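Local coordinates for protein MATE family efflux transporter (Vibrio cholerae, PDB 6IDP) that probably exports drugs and other foreign compounds across the bacterial membrane, drawing on a proton gradient as a member of the MATE multidrug transporter family, at residues F23-L26 with S27-F31; S273-E276 with F277-V281; P163-L166 with M167-S171. All coordinates share one frame; numbering follows the deposited sequence.

Contact 1. Residues F23-L26 with S27-F31. With OLC ((2R)-2,3-dihydroxypropyl (9Z)-octadec-9-enoate), chain O.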
ATOM      1  N   PHE A  23       5.387   2.289  12.593  1.00 39.68           N
ATOM      2  CA  PHE A  23       6.574   1.512  12.938  1.00 49.39           C
ATOM      3  C   PHE A  23       6.627   0.217  12.138  1.00 50.17           C
ATOM      4  O   PHE A  23       7.703  -0.236  11.753  1.00 54.20           O
ATOM      5  CB  PHE A  23       6.612   1.202  14.439  1.00 54.68           C
ATOM      6  CG  PHE A  23       7.034   2.364  15.295  1.00 64.32           C
ATOM      7  CD1 PHE A  23       7.180   3.634  14.756  1.00 69.30           C
ATOM      8  CD2 PHE A  23       7.297   2.183  16.644  1.00 71.51           C
ATOM      9  CE1 PHE A  23       7.569   4.701  15.549  1.00 74.96           C
ATOM     10  CE2 PHE A  23       7.690   3.246  17.440  1.00 75.52           C
ATOM     11  CZ  PHE A  23       7.825   4.505  16.891  1.00 77.06           C
ATOM     12  N   GLY A  24       5.461  -0.371  11.893  1.00 48.27           N
ATOM     13  CA  GLY A  24       5.369  -1.581  11.098  1.00 49.76           C
ATOM     14  C   GLY A  24       5.888  -1.367   9.689  1.00 50.52           C
ATOM     15  O   GLY A  24       6.707  -2.141   9.195  1.00 54.67           O
ATOM     16  N   VAL A  25       5.405  -0.311   9.044  1.00 48.26           N
ATOM     17  CA  VAL A  25       5.833   0.034   7.693  1.00 55.51           C
ATOM     18  C   VAL A  25       7.318   0.400   7.660  1.00 57.18           C
ATOM     19  O   VAL A  25       8.051  -0.036   6.772  1.00 59.51           O
ATOM     20  CB  VAL A  25       4.994   1.199   7.127  1.00 58.14           C
ATOM     21  CG1 VAL A  25       5.575   1.698   5.813  1.00 63.25           C
ATOM     22  CG2 VAL A  25       3.555   0.762   6.940  1.00 51.36           C
ATOM     23  N   LEU A  26       7.755   1.189   8.639  1.00 57.75           N
ATOM     24  CA  LEU A  26       9.153   1.602   8.745  1.00 56.23           C
ATOM     25  C   LEU A  26      10.098   0.420   8.941  1.00 59.45           C
ATOM     26  O   LEU A  26      11.169   0.367   8.333  1.00 67.21           O
ATOM     27  CB  LEU A  26       9.329   2.595   9.894  1.00 53.79           C
ATOM     28  CG  LEU A  26       8.890   4.035   9.632  1.00 52.39           C
ATOM     29  CD1 LEU A  26       8.943   4.852  10.912  1.00 57.45           C
ATOM     30  CD2 LEU A  26       9.759   4.668   8.561  1.00 49.52           C
ATOM     31  N   SER A  27       9.707  -0.518   9.799  1.00 52.66           N
ATOM     32  CA  SER A  27      10.506  -1.715  10.026  1.00 60.40           C
ATOM     33  C   SER A  27      10.573  -2.535   8.744  1.00 63.84           C
ATOM     34  O   SER A  27      11.611  -3.105   8.407  1.00 60.18           O
ATOM     35  CB  SER A  27       9.923  -2.552  11.167  1.00 57.36           C
ATOM     36  OG  SER A  27       8.654  -3.077  10.818  1.00 56.30           O
ATOM     37  N   LEU A  28       9.451  -2.572   8.030  1.00 62.32           N
ATOM     38  CA  LEU A  28       9.351  -3.277   6.761  1.00 62.56           C
ATOM     39  C   LEU A  28      10.308  -2.705   5.713  1.00 62.40           C
ATOM     40  O   LEU A  28      11.031  -3.450   5.050  1.00 65.72           O
ATOM     41  CB  LEU A  28       7.908  -3.225   6.249  1.00 57.97           C
ATOM     42  CG  LEU A  28       7.608  -3.809   4.871  1.00 54.74           C
ATOM     43  CD1 LEU A  28       8.096  -5.242   4.790  1.00 52.25           C
ATOM     44  CD2 LEU A  28       6.117  -3.731   4.577  1.00 51.94           C
ATOM     45  N   MET A  29      10.319  -1.385   5.571  1.00 60.10           N
ATOM     46  CA  MET A  29      11.169  -0.740   4.575  1.00 69.34           C
ATOM     47  C   MET A  29      12.647  -0.788   4.957  1.00 65.90           C
ATOM     48  O   MET A  29      13.520  -0.676   4.099  1.00 69.71           O
ATOM     49  CB  MET A  29      10.732   0.709   4.359  1.00 77.28           C
ATOM     50  CG  MET A  29       9.307   0.855   3.861  1.00 73.18           C
ATOM     51  SD  MET A  29       8.823   2.583   3.717  1.00111.39           S
ATOM     52  CE  MET A  29       9.030   3.132   5.405  1.00 61.09           C
ATOM     53  N   SER A  30      12.919  -0.949   6.248  1.00 64.11           N
ATOM     54  CA  SER A  30      14.291  -1.071   6.728  1.00 64.77           C
ATOM     55  C   SER A  30      14.907  -2.390   6.273  1.00 62.67           C
ATOM     56  O   SER A  30      16.067  -2.431   5.862  1.00 60.67           O
ATOM     57  CB  SER A  30      14.348  -0.956   8.253  1.00 67.07           C
ATOM     58  OG  SER A  30      14.068   0.368   8.676  1.00 71.66           O
ATOM     59  N   PHE A  31      14.125  -3.463   6.347  1.00 60.21           N
ATOM     60  CA  PHE A  31      14.573  -4.762   5.858  1.00 64.67           C
ATOM     61  C   PHE A  31      14.787  -4.746   4.349  1.00 66.93           C
ATOM     62  O   PHE A  31      15.830  -5.174   3.855  1.00 71.41           O
ATOM     63  CB  PHE A  31      13.572  -5.865   6.210  1.00 57.50           C
ATOM     64  CG  PHE A  31      13.670  -7.064   5.311  1.00 63.22           C
ATOM     65  CD1 PHE A  31      14.703  -7.974   5.464  1.00 73.13           C
ATOM     66  CD2 PHE A  31      12.748  -7.268   4.295  1.00 61.75           C
ATOM     67  CE1 PHE A  31      14.809  -9.071   4.629  1.00 72.20           C
ATOM     68  CE2 PHE A  31      12.852  -8.362   3.457  1.00 64.77           C
ATOM     69  CZ  PHE A  31      13.882  -9.263   3.623  1.00 69.17           C
TER
HETATM   70  C18 OLC O 514       9.592  -9.051   4.481  1.00 56.88           C
HETATM   71  C17 OLC O 514       9.384  -8.205   3.242  1.00 62.52           C
HETATM   72  C16 OLC O 514       8.621  -8.984   2.194  1.00 61.70           C
HETATM   73  C15 OLC O 514       7.823  -8.020   1.343  1.00 63.70           C
HETATM   74  C14 OLC O 514       6.690  -8.757   0.663  1.00 61.64           C
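Val25, Leu26 and Met29 meet on one flank of the first transmembrane helix of a MATE transporter, residues 5-39, in the N-terminal half of the fold. The backbone runs as a regular alpha helix: Ser27 N donates to Phe23 O, Leu28 N to Gly24 O at 3.0 Å, Met29 N to Val25 O, and Ser30 N to Leu26 O.

Two serine hydroxyls add to this pattern by turning back on carbonyls one turn earlier. Ser27 OG sits between its own backbone N and carbonyl carbon (chi1 66°), and from there it donates to Gly24 O at 2.7 Å. It approaches on the same face of that carbonyl's plane as Leu28 N, from the side of the oxygen, at a C=O...OG angle of 117° and tilted out of the carbonyl plane. Ser30 OG donates to Leu26 O at 2.9 Å, but here hydroxyl and amide arrive from opposite faces. Gly24 O and Leu26 O therefore each hold two donors. Ser27 OG also makes a weak hydrogen bond with Met167 O of helix 161-184, where Ser27 touches Met168 and Ser171.

The apolar part centres on the methionine methyl. Met29 bends at its last torsion, which brings CE back along the helix to 3.6 Å from Leu26 CD2 and 3.8 Å from Val25 CG1. The same methyl lies beside Phe278 of helix 263-279, while Val25 packs on Val281, Leu284 and Met288 of helix 281-299, so this flank faces the C-terminal half.

Lipid lies at both ends: Phe23 touches one monoolein, and the tail of another (OLC, chain O) ends against Leu28 and Phe31. Its C17 lies 3.6 Å from Leu28 CD1 and 3.5 Å from Phe31 CE2.

Contact 2. Residues S273-E276 with F277-V281. With OLC ((2R)-2,3-dihydroxypropyl (9Z)-octadec-9-enoate), chain N.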
ATOM      1  N   SER A 273      10.947   9.985  -6.277  1.00 35.60           N
ATOM      2  CA  SER A 273       9.767   9.189  -5.952  1.00 36.26           C
ATOM      3  C   SER A 273       9.971   8.432  -4.647  1.00 36.75           C
ATOM      4  O   SER A 273       9.045   8.291  -3.845  1.00 34.77           O
ATOM      5  CB  SER A 273       9.451   8.206  -7.081  1.00 42.34           C
ATOM      6  OG  SER A 273       9.183   8.887  -8.293  1.00 50.33           O
ATOM      7  N   ARG A 274      11.188   7.936  -4.452  1.00 34.36           N
ATOM      8  CA  ARG A 274      11.557   7.260  -3.218  1.00 35.66           C
ATOM      9  C   ARG A 274      11.389   8.198  -2.029  1.00 36.83           C
ATOM     10  O   ARG A 274      10.874   7.799  -0.982  1.00 35.76           O
ATOM     11  CB  ARG A 274      12.997   6.747  -3.297  1.00 37.85           C
ATOM     12  CG  ARG A 274      13.496   6.092  -2.024  1.00 53.08           C
ATOM     13  CD  ARG A 274      14.970   5.744  -2.134  1.00 63.82           C
ATOM     14  NE  ARG A 274      15.248   4.926  -3.310  1.00 75.76           N
ATOM     15  CZ  ARG A 274      15.228   3.597  -3.316  1.00 84.24           C
ATOM     16  NH1 ARG A 274      14.946   2.930  -2.205  1.00 85.14           N
ATOM     17  NH2 ARG A 274      15.492   2.934  -4.434  1.00 89.52           N
ATOM     18  N   PHE A 275      11.818   9.446  -2.201  1.00 32.98           N
ATOM     19  CA  PHE A 275      11.669  10.443  -1.150  1.00 35.13           C
ATOM     20  C   PHE A 275      10.195  10.729  -0.866  1.00 28.89           C
ATOM     21  O   PHE A 275       9.801  10.851   0.294  1.00 34.68           O
ATOM     22  CB  PHE A 275      12.389  11.743  -1.512  1.00 33.64           C
ATOM     23  CG  PHE A 275      12.258  12.813  -0.461  1.00 34.93           C
ATOM     24  CD1 PHE A 275      11.240  13.752  -0.528  1.00 30.99           C
ATOM     25  CD2 PHE A 275      13.145  12.870   0.601  1.00 41.21           C
ATOM     26  CE1 PHE A 275      11.112  14.725   0.442  1.00 38.82           C
ATOM     27  CE2 PHE A 275      13.022  13.848   1.573  1.00 43.71           C
ATOM     28  CZ  PHE A 275      12.004  14.773   1.493  1.00 37.88           C
ATOM     29  N   GLU A 276       9.396  10.852  -1.925  1.00 27.59           N
ATOM     30  CA  GLU A 276       7.952  11.056  -1.791  1.00 37.74           C
ATOM     31  C   GLU A 276       7.318   9.971  -0.930  1.00 38.05           C
ATOM     32  O   GLU A 276       6.484  10.256  -0.072  1.00 38.55           O
ATOM     33  CB  GLU A 276       7.262  11.068  -3.158  1.00 38.08           C
ATOM     34  CG  GLU A 276       7.338  12.378  -3.919  1.00 49.31           C
ATOM     35  CD  GLU A 276       6.449  12.373  -5.154  1.00 61.22           C
ATOM     36  OE1 GLU A 276       5.308  11.871  -5.061  1.00 58.28           O
ATOM     37  OE2 GLU A 276       6.894  12.857  -6.217  1.00 64.84           O
ATOM     38  N   PHE A 277       7.719   8.728  -1.175  1.00 35.67           N
ATOM     39  CA  PHE A 277       7.175   7.590  -0.450  1.00 39.43           C
ATOM     40  C   PHE A 277       7.456   7.718   1.042  1.00 40.01           C
ATOM     41  O   PHE A 277       6.556   7.549   1.868  1.00 41.29           O
ATOM     42  CB  PHE A 277       7.751   6.280  -0.990  1.00 40.40           C
ATOM     43  CG  PHE A 277       7.041   5.058  -0.488  1.00 45.57           C
ATOM     44  CD1 PHE A 277       5.923   4.574  -1.147  1.00 49.25           C
ATOM     45  CD2 PHE A 277       7.483   4.396   0.646  1.00 50.00           C
ATOM     46  CE1 PHE A 277       5.261   3.451  -0.688  1.00 50.75           C
ATOM     47  CE2 PHE A 277       6.823   3.274   1.109  1.00 55.19           C
ATOM     48  CZ  PHE A 277       5.712   2.801   0.442  1.00 53.92           C
ATOM     49  N   PHE A 278       8.703   8.024   1.383  1.00 35.04           N
ATOM     50  CA  PHE A 278       9.082   8.192   2.778  1.00 36.24           C
ATOM     51  C   PHE A 278       8.408   9.407   3.409  1.00 35.56           C
ATOM     52  O   PHE A 278       7.986   9.353   4.564  1.00 33.95           O
ATOM     53  CB  PHE A 278      10.601   8.308   2.912  1.00 39.96           C
ATOM     54  CG  PHE A 278      11.292   6.991   3.090  1.00 54.57           C
ATOM     55  CD1 PHE A 278      11.237   6.329   4.306  1.00 61.35           C
ATOM     56  CD2 PHE A 278      11.999   6.412   2.047  1.00 64.84           C
ATOM     57  CE1 PHE A 278      11.870   5.113   4.479  1.00 68.66           C
ATOM     58  CE2 PHE A 278      12.637   5.196   2.214  1.00 69.11           C
ATOM     59  CZ  PHE A 278      12.572   4.546   3.433  1.00 72.09           C
ATOM     60  N   ALA A 279       8.296  10.494   2.652  1.00 23.11           N
ATOM     61  CA  ALA A 279       7.667  11.710   3.164  1.00 29.58           C
ATOM     62  C   ALA A 279       6.193  11.485   3.494  1.00 32.89           C
ATOM     63  O   ALA A 279       5.616  12.207   4.308  1.00 33.94           O
ATOM     64  CB  ALA A 279       7.814  12.848   2.161  1.00 26.31           C
ATOM     65  N   LEU A 280       5.594  10.477   2.867  1.00 28.01           N
ATOM     66  CA  LEU A 280       4.173  10.194   3.040  1.00 28.95           C
ATOM     67  C   LEU A 280       3.920   8.934   3.865  1.00 31.79           C
ATOM     68  O   LEU A 280       2.832   8.361   3.809  1.00 29.82           O
ATOM     69  CB  LEU A 280       3.492  10.057   1.675  1.00 29.84           C
ATOM     70  CG  LEU A 280       3.139  11.339   0.915  1.00 30.12           C
ATOM     71  CD1 LEU A 280       2.826  11.020  -0.538  1.00 36.12           C
ATOM     72  CD2 LEU A 280       1.964  12.057   1.569  1.00 22.60           C
ATOM     73  N   VAL A 281       4.920   8.501   4.628  1.00 28.04           N
ATOM     74  CA  VAL A 281       4.798   7.252   5.366  1.00 31.12           C
ATOM     75  C   VAL A 281       3.771   7.357   6.500  1.00 27.83           C
ATOM     76  O   VAL A 281       3.120   6.371   6.840  1.00 31.92           O
ATOM     77  CB  VAL A 281       6.173   6.792   5.929  1.00 37.06           C
ATOM     78  CG1 VAL A 281       6.670   7.739   7.009  1.00 40.63           C
ATOM     79  CG2 VAL A 281       6.090   5.364   6.450  1.00 37.57           C
TER
HETATM   80  C18 OLC N 513      11.657  13.247   5.275  1.00 58.60           C
HETATM   81  C17 OLC N 513      10.261  12.968   5.786  1.00 59.75           C
HETATM   82  C16 OLC N 513      10.327  11.931   6.886  1.00 60.78           C
HETATM   83  C12 OLC N 513       7.802   9.327  10.211  1.00 60.03           C
HETATM   84  C15 OLC N 513       8.936  11.651   7.413  1.00 59.86           C
HETATM   85  C13 OLC N 513       7.709  10.439   9.188  1.00 62.02           C
HETATM   86  C14 OLC N 513       8.990  10.489   8.384  1.00 64.49           C
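Phe275 and Ala279 stand one turn apart, the ring passing obliquely by the alanine methyl with CE1 4.2 Å from Ala279 CB. With CG opposite the backbone N (chi1 180°), the phenyl group extends from the helix to touch Thr328 of helix 303-330 and Leu353 of helix 343-355, and its CE2 comes to 4.0 Å from C18 of a monoolein (OLC, chain N).

Phe278 is turned differently. Its ring presents an edge to the carbonyl of Arg274, with CD2 3.5 Å from Arg274 O and close to the ring plane, while the same oxygen accepts the backbone N-H of Phe278 at 3.2 Å. The aliphatic start of the arginine runs past this edge, CG lying 4.3 Å from Phe278 CD2. Phe277 starts near the carbonyl of Arg274, but its ring leads away to Met29 of helix 5-39.

All this happens on the last turns of helix 263-279, in the C-terminal half of the MATE fold, where the helix breaks before helix 281-299 begins. Leu280 leaves helical geometry there and takes the N-cap position of the next helix; its N-H still reaches Glu276 O, but only weakly, with an N-H...O angle of 126°. Past the break the lipid tail continues along Val281, whose CG1 lies 3.6 Å from C13 of the monoolein.

Contact 3. Residues P163-L166 with M167-S171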
ATOM      1  N   PRO A 163      -0.621  -6.347  14.690  1.00 33.75           N
ATOM      2  CA  PRO A 163       0.016  -6.428  13.369  1.00 34.82           C
ATOM      3  C   PRO A 163       1.248  -5.535  13.247  1.00 35.82           C
ATOM      4  O   PRO A 163       2.220  -5.932  12.606  1.00 41.25           O
ATOM      5  CB  PRO A 163      -1.088  -5.963  12.407  1.00 34.11           C
ATOM      6  CG  PRO A 163      -2.081  -5.257  13.253  1.00 38.26           C
ATOM      7  CD  PRO A 163      -2.032  -5.933  14.581  1.00 29.81           C
ATOM      8  N   GLY A 164       1.209  -4.354  13.855  1.00 32.00           N
ATOM      9  CA  GLY A 164       2.339  -3.444  13.814  1.00 31.50           C
ATOM     10  C   GLY A 164       3.574  -4.051  14.452  1.00 38.67           C
ATOM     11  O   GLY A 164       4.675  -3.979  13.905  1.00 35.61           O
ATOM     12  N   THR A 165       3.380  -4.665  15.613  1.00 42.58           N
ATOM     13  CA  THR A 165       4.466  -5.305  16.340  1.00 39.91           C
ATOM     14  C   THR A 165       5.048  -6.477  15.553  1.00 37.87           C
ATOM     15  O   THR A 165       6.266  -6.640  15.479  1.00 40.04           O
ATOM     16  CB  THR A 165       3.987  -5.793  17.724  1.00 39.27           C
ATOM     17  OG1 THR A 165       3.681  -4.659  18.544  1.00 40.72           O
ATOM     18  CG2 THR A 165       5.058  -6.627  18.410  1.00 43.68           C
ATOM     19  N   LEU A 166       4.175  -7.282  14.955  1.00 32.14           N
ATOM     20  CA  LEU A 166       4.619  -8.460  14.217  1.00 35.48           C
ATOM     21  C   LEU A 166       5.331  -8.097  12.917  1.00 35.05           C
ATOM     22  O   LEU A 166       6.197  -8.840  12.456  1.00 32.59           O
ATOM     23  CB  LEU A 166       3.440  -9.387  13.927  1.00 31.29           C
ATOM     24  CG  LEU A 166       2.952 -10.217  15.116  1.00 41.66           C
ATOM     25  CD1 LEU A 166       1.896 -11.211  14.674  1.00 41.02           C
ATOM     26  CD2 LEU A 166       4.113 -10.930  15.796  1.00 44.45           C
ATOM     27  N   MET A 167       4.966  -6.964  12.325  1.00 36.48           N
ATOM     28  CA  MET A 167       5.674  -6.479  11.146  1.00 39.05           C
ATOM     29  C   MET A 167       7.119  -6.162  11.506  1.00 37.76           C
ATOM     30  O   MET A 167       8.028  -6.408  10.717  1.00 41.37           O
ATOM     31  CB  MET A 167       4.986  -5.248  10.552  1.00 37.03           C
ATOM     32  CG  MET A 167       3.669  -5.553   9.863  1.00 32.22           C
ATOM     33  SD  MET A 167       2.755  -4.065   9.409  1.00 48.64           S
ATOM     34  CE  MET A 167       3.750  -3.458   8.052  1.00 53.42           C
ATOM     35  N   MET A 168       7.329  -5.626  12.704  1.00 36.33           N
ATOM     36  CA  MET A 168       8.681  -5.369  13.183  1.00 38.83           C
ATOM     37  C   MET A 168       9.427  -6.680  13.406  1.00 41.28           C
ATOM     38  O   MET A 168      10.588  -6.815  13.021  1.00 47.42           O
ATOM     39  CB  MET A 168       8.658  -4.544  14.473  1.00 41.41           C
ATOM     40  CG  MET A 168       8.015  -3.173  14.314  1.00 50.84           C
ATOM     41  SD  MET A 168       8.627  -1.933  15.478  1.00103.73           S
ATOM     42  CE  MET A 168       7.912  -2.502  17.017  1.00 66.51           C
ATOM     43  N   VAL A 169       8.748  -7.644  14.018  1.00 39.93           N
ATOM     44  CA  VAL A 169       9.355  -8.933  14.335  1.00 42.58           C
ATOM     45  C   VAL A 169       9.773  -9.692  13.077  1.00 42.31           C
ATOM     46  O   VAL A 169      10.899 -10.180  12.986  1.00 39.39           O
ATOM     47  CB  VAL A 169       8.399  -9.811  15.164  1.00 41.96           C
ATOM     48  CG1 VAL A 169       8.974 -11.208  15.339  1.00 40.11           C
ATOM     49  CG2 VAL A 169       8.136  -9.166  16.516  1.00 40.78           C
ATOM     50  N   THR A 170       8.872  -9.782  12.103  1.00 37.61           N
ATOM     51  CA  THR A 170       9.171 -10.500  10.869  1.00 35.19           C
ATOM     52  C   THR A 170      10.234  -9.775  10.042  1.00 40.37           C
ATOM     53  O   THR A 170      11.023 -10.413   9.346  1.00 40.24           O
ATOM     54  CB  THR A 170       7.905 -10.712  10.011  1.00 31.56           C
ATOM     55  OG1 THR A 170       7.322  -9.444   9.687  1.00 35.73           O
ATOM     56  CG2 THR A 170       6.886 -11.563  10.762  1.00 27.98           C
ATOM     57  N   SER A 171      10.255  -8.446  10.125  1.00 36.31           N
ATOM     58  CA  SER A 171      11.265  -7.649   9.429  1.00 38.53           C
ATOM     59  C   SER A 171      12.665  -7.929   9.963  1.00 38.48           C
ATOM     60  O   SER A 171      13.606  -8.115   9.194  1.00 42.12           O
ATOM     61  CB  SER A 171      10.962  -6.154   9.554  1.00 39.51           C
ATOM     62  OG  SER A 171       9.761  -5.818   8.886  1.00 45.90           O
TER
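Pro163 O to Met167 N, Gly164 O to Met168 N, Thr165 O to Val169 N and Leu166 O to Thr170 N are successive alpha-helical hydrogen bonds, the second weak and the last nearly straight at 170°.

Side chains lean on these carbonyls. Met167 CG presses on Pro163 O at 3.1 Å before the chain bends at its last torsion and leads away. Val169 swings CG2 alongside Thr165 O, 3.3 Å off, and offers the same methyl loosely to Leu166 CD2 at 4.5 Å. Thr170 OG1 lies 3.0 Å from Leu166 O, and Thr170 CG2 touches the same oxygen. Ser171 OG makes a clear bond of 2.6 Å to Met167 O, reaching it from the face opposite to that used by Ser171 N.

The helix, 161-184, is one of the N-terminal bundle of this MATE transporter. Pro163, Leu166 and Met167 pack on Tyr151 of helix 124-156, and Leu166 and Thr170 meet helix 189-213. Towards helix 5-39, Met168 touches Phe23 and Ser27, while Ser171 lies against Ser27.

Along the chain the order is contact 1 on helix 5-39, contact 3 on helix 161-184 and contact 2 where helix 263-279 gives way to helix 281-299. In space contact 1 is the middle one: its centre is 8 Å from that of contact 3 and 13 Å from that of contact 2, whereas contacts 2 and 3 do not touch, their nearest atoms being about 9 Å apart. Contacts 1 and 3 lie in the first MatE family region of the chain, contact 2 in the second. The helix of contact 1 thus bridges a partner in its own half and one in the other, an interface between halves whose packing could plausibly change as the transporter changes conformation.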